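PDB 5CYL: fimbrial subunit CupB6 from Pseudomonas aeruginosa, which forms the adhesive tip of a chaperone-usher pilus and probably helps the bacterium attach to surfaces and build biofilms. Local coordinates for residues T130-P133 with G134-P137; E163-I166 with G167-L170. All coordinates share one frame; numbering follows the deposited sequence.

Contact 1 of 2, residues T130-P133 with G134-P137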
# COMPACT_ATOMS: atom_id res chain seq x y z
N THR A 130 4.80 4.22 9.97
CA THR A 130 4.61 5.28 10.96
C THR A 130 3.14 5.58 11.32
O THR A 130 2.86 6.41 12.18
CB THR A 130 5.29 6.59 10.51
OG1 THR A 130 4.84 6.94 9.19
CG2 THR A 130 6.80 6.42 10.49
N VAL A 131 2.23 4.88 10.66
CA VAL A 131 0.78 5.06 10.89
C VAL A 131 0.05 3.72 10.87
O VAL A 131 0.59 2.74 10.41
CB VAL A 131 0.14 6.01 9.85
CG1 VAL A 131 0.84 7.36 9.86
CG2 VAL A 131 0.17 5.39 8.46
N ASP A 132 -1.17 3.71 11.41
CA ASP A 132 -2.01 2.53 11.40
C ASP A 132 -2.34 2.13 9.97
O ASP A 132 -2.47 3.01 9.11
CB ASP A 132 -3.28 2.78 12.19
CG ASP A 132 -3.02 2.89 13.69
OD1 ASP A 132 -2.42 1.96 14.27
OD2 ASP A 132 -3.39 3.92 14.29
N PRO A 133 -2.44 0.81 9.68
CA PRO A 133 -2.61 0.46 8.25
C PRO A 133 -3.81 1.09 7.55
O PRO A 133 -3.74 1.43 6.38
CB PRO A 133 -2.75 -1.07 8.27
CG PRO A 133 -1.99 -1.48 9.47
CD PRO A 133 -2.46 -0.45 10.47
N GLY A 134 -4.91 1.24 8.27
CA GLY A 134 -6.12 1.84 7.71
C GLY A 134 -5.83 3.26 7.25
O GLY A 134 -6.36 3.72 6.24
N GLU A 135 -4.95 3.92 7.99
CA GLU A 135 -4.52 5.30 7.72
C GLU A 135 -3.74 5.45 6.41
O GLU A 135 -3.63 6.54 5.89
CB GLU A 135 -3.67 5.81 8.88
CG GLU A 135 -4.17 7.11 9.50
CD GLU A 135 -5.51 6.95 10.19
OE1 GLU A 135 -5.55 6.50 11.35
OE2 GLU A 135 -6.53 7.30 9.57
N LEU A 136 -3.20 4.35 5.92
CA LEU A 136 -2.36 4.35 4.72
C LEU A 136 -3.10 4.82 3.45
O LEU A 136 -4.31 4.55 3.31
CB LEU A 136 -1.75 2.97 4.50
CG LEU A 136 -0.49 2.66 5.31
CD1 LEU A 136 -0.10 1.18 5.13
CD2 LEU A 136 0.66 3.56 4.90
N PRO A 137 -2.35 5.52 2.51
CA PRO A 137 -3.15 5.99 1.36
C PRO A 137 -3.57 4.91 0.37
O PRO A 137 -3.00 3.82 0.34
CB PRO A 137 -2.20 6.99 0.65
CG PRO A 137 -1.10 7.28 1.58
CD PRO A 137 -0.93 5.97 2.29

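Contact 2 of 2, residues E163-I166 with G167-L170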
# COMPACT_ATOMS: atom_id res chain seq x y z
N GLU A 163 41.88 9.42 17.25
CA GLU A 163 41.61 10.82 17.64
C GLU A 163 40.08 11.13 17.76
O GLU A 163 39.64 11.83 18.66
CB GLU A 163 42.35 11.83 16.72
N ALA A 164 39.27 10.55 16.87
CA ALA A 164 37.79 10.78 16.82
C ALA A 164 37.01 9.65 17.45
O ALA A 164 37.28 8.51 17.11
CB ALA A 164 37.34 10.94 15.37
N SER A 165 36.07 9.95 18.33
CA SER A 165 35.29 8.88 18.96
C SER A 165 34.11 8.45 18.12
O SER A 165 33.39 9.28 17.59
CB SER A 165 34.75 9.33 20.34
OG SER A 165 35.43 10.46 20.86
N ILE A 166 33.86 7.13 18.08
CA ILE A 166 32.63 6.57 17.49
C ILE A 166 31.41 6.98 18.30
O ILE A 166 31.48 6.98 19.52
CB ILE A 166 32.67 5.05 17.37
CG1 ILE A 166 33.73 4.66 16.37
CG2 ILE A 166 31.39 4.52 16.79
CD1 ILE A 166 33.81 5.58 15.17
N GLY A 167 30.33 7.38 17.62
CA GLY A 167 29.12 7.80 18.29
C GLY A 167 29.08 9.29 18.58
O GLY A 167 28.08 9.83 19.02
N SER A 168 30.18 9.95 18.31
CA SER A 168 30.29 11.37 18.55
C SER A 168 30.08 12.14 17.21
O SER A 168 30.23 11.61 16.10
CB SER A 168 31.67 11.64 19.17
OG SER A 168 31.66 12.76 20.03
N VAL A 169 29.82 13.44 17.33
CA VAL A 169 29.99 14.31 16.17
C VAL A 169 31.37 14.12 15.51
O VAL A 169 32.38 14.05 16.20
CB VAL A 169 29.84 15.78 16.53
CG1 VAL A 169 29.59 16.60 15.27
CG2 VAL A 169 28.68 15.93 17.51
N LEU A 170 31.40 14.02 14.19
CA LEU A 170 32.64 13.76 13.45
C LEU A 170 33.18 15.08 13.01
O LEU A 170 32.57 15.74 12.17
CB LEU A 170 32.42 12.89 12.22
CG LEU A 170 33.59 12.85 11.26
CD1 LEU A 170 34.78 12.21 11.95
CD2 LEU A 170 33.24 12.04 10.02

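Contact 1 of 2, residues T130-P133 with G134-P137
Asp-132 and Glu-135, and one residue on Pro-133 and Leu-136, are joined by successive backbone bonds three residues apart as the chain winds round tightly. The first is weak: Glu-135 N lies 2.9 Å from Asp-132 O, but its N-H is strongly bent. The second is straighter, with Leu-136 N 3.0 Å from Pro-133 O and an N-H...O angle of 152°; here the donor stands well above the carbonyl plane. Val-131, whose CB points toward the following residues, supplies the apolar touch. Its CG2, placed between the backbone N and the carbonyl carbon, reaches Glu-135 CB at 3.9 Å and Leu-136 CD2 at 4.0 Å. Val-131 meets the glutamate chain nearly at a right angle and the leucine on a slant. The two bonds close two overlapping four-residue turns, 132-135 and 133-136, and the repeated backbone angles agree: from Pro-133 to Glu-135 phi and psi stay near -60° and -30°. These turns belong to the long connection from strand 118-129 to strand 151-160, which takes the chain from one antiparallel sheet of the N-terminal half to another. Leu-136 CB and CG lie close to Pro-133 O, CG at 3.6 Å, while CD2 is the branch that meets the valine; the leucine also packs on Leu-26 of another loop. Among the exposed groups, Asp-132 OD2 and Glu-135 OE1 come within 4.5 Å of each other, like charges whose repulsion is probably weakened by solvent. Beyond the turns, Pro-137 O accepts a weak hydrogen bond from Lys-207 NZ.

Contact 2 of 2, residues E163-I166 with G167-L170
Gly-167 and Ile-166 form the corner of a type II beta turn that runs from Ser-165 to Ser-168, and Ser-168 completes the closure. The backbone angles identify the type: Ile-166 has phi -65° and psi 136°, and Gly-167 a positive phi of 91° with psi close to zero, all near the standard values for this turn. At these angles a CB on Gly-167 would collide with Ile-166 O, which explains why a residue without a side chain occupies this corner. Across the mouth of the turn Ser-168 N points at Ser-165 O, but the bond is weak at 3.4 Å. The Ser-168 side chain adds a contact of its own, its CB lying 3.3 Å from Ser-165 O and 4.0 Å from Ser-165 CB, so that the two serines sit alongside each other. The turn lies in the connection between strands 151-160 and 185-189 and is fastened to strand 106-112: Gly-167 and Ser-168 both make backbone hydrogen bonds with Ala-107, and Ala-164 O accepts one from Lys-110 NZ. The side chain of Ile-166 packs on the same strand, against Ala-107 and Lys-110. Farther from the corner, the buried Ala-164 CB and Leu-170 CD1 approach to 4.5 Å, a loose apolar touch between the two arms, and Leu-170 packs in addition against Ala-107 and Val-157.

Overall arrangement
Both contacts are local turns in the N-terminal half of the chain, and they come in series: contact 1 closes before strand 151-160 begins, and contact 2 opens after it ends. That strand, paired with 56-65 and 185-189 in the four-stranded antiparallel sheet, therefore lies between them in sequence. Their centres are about 37 Å apart and their nearest atoms about 23 Å, so they do not touch. The centre of contact 1 is about 9 Å from the centre of the chain, that of contact 2 about 39 Å. Contact 1 thus sits near the junction of the two halves, where its loop reaches Lys-207, whereas contact 2 is pinned on edge strand 106-112 of the four-stranded sheet.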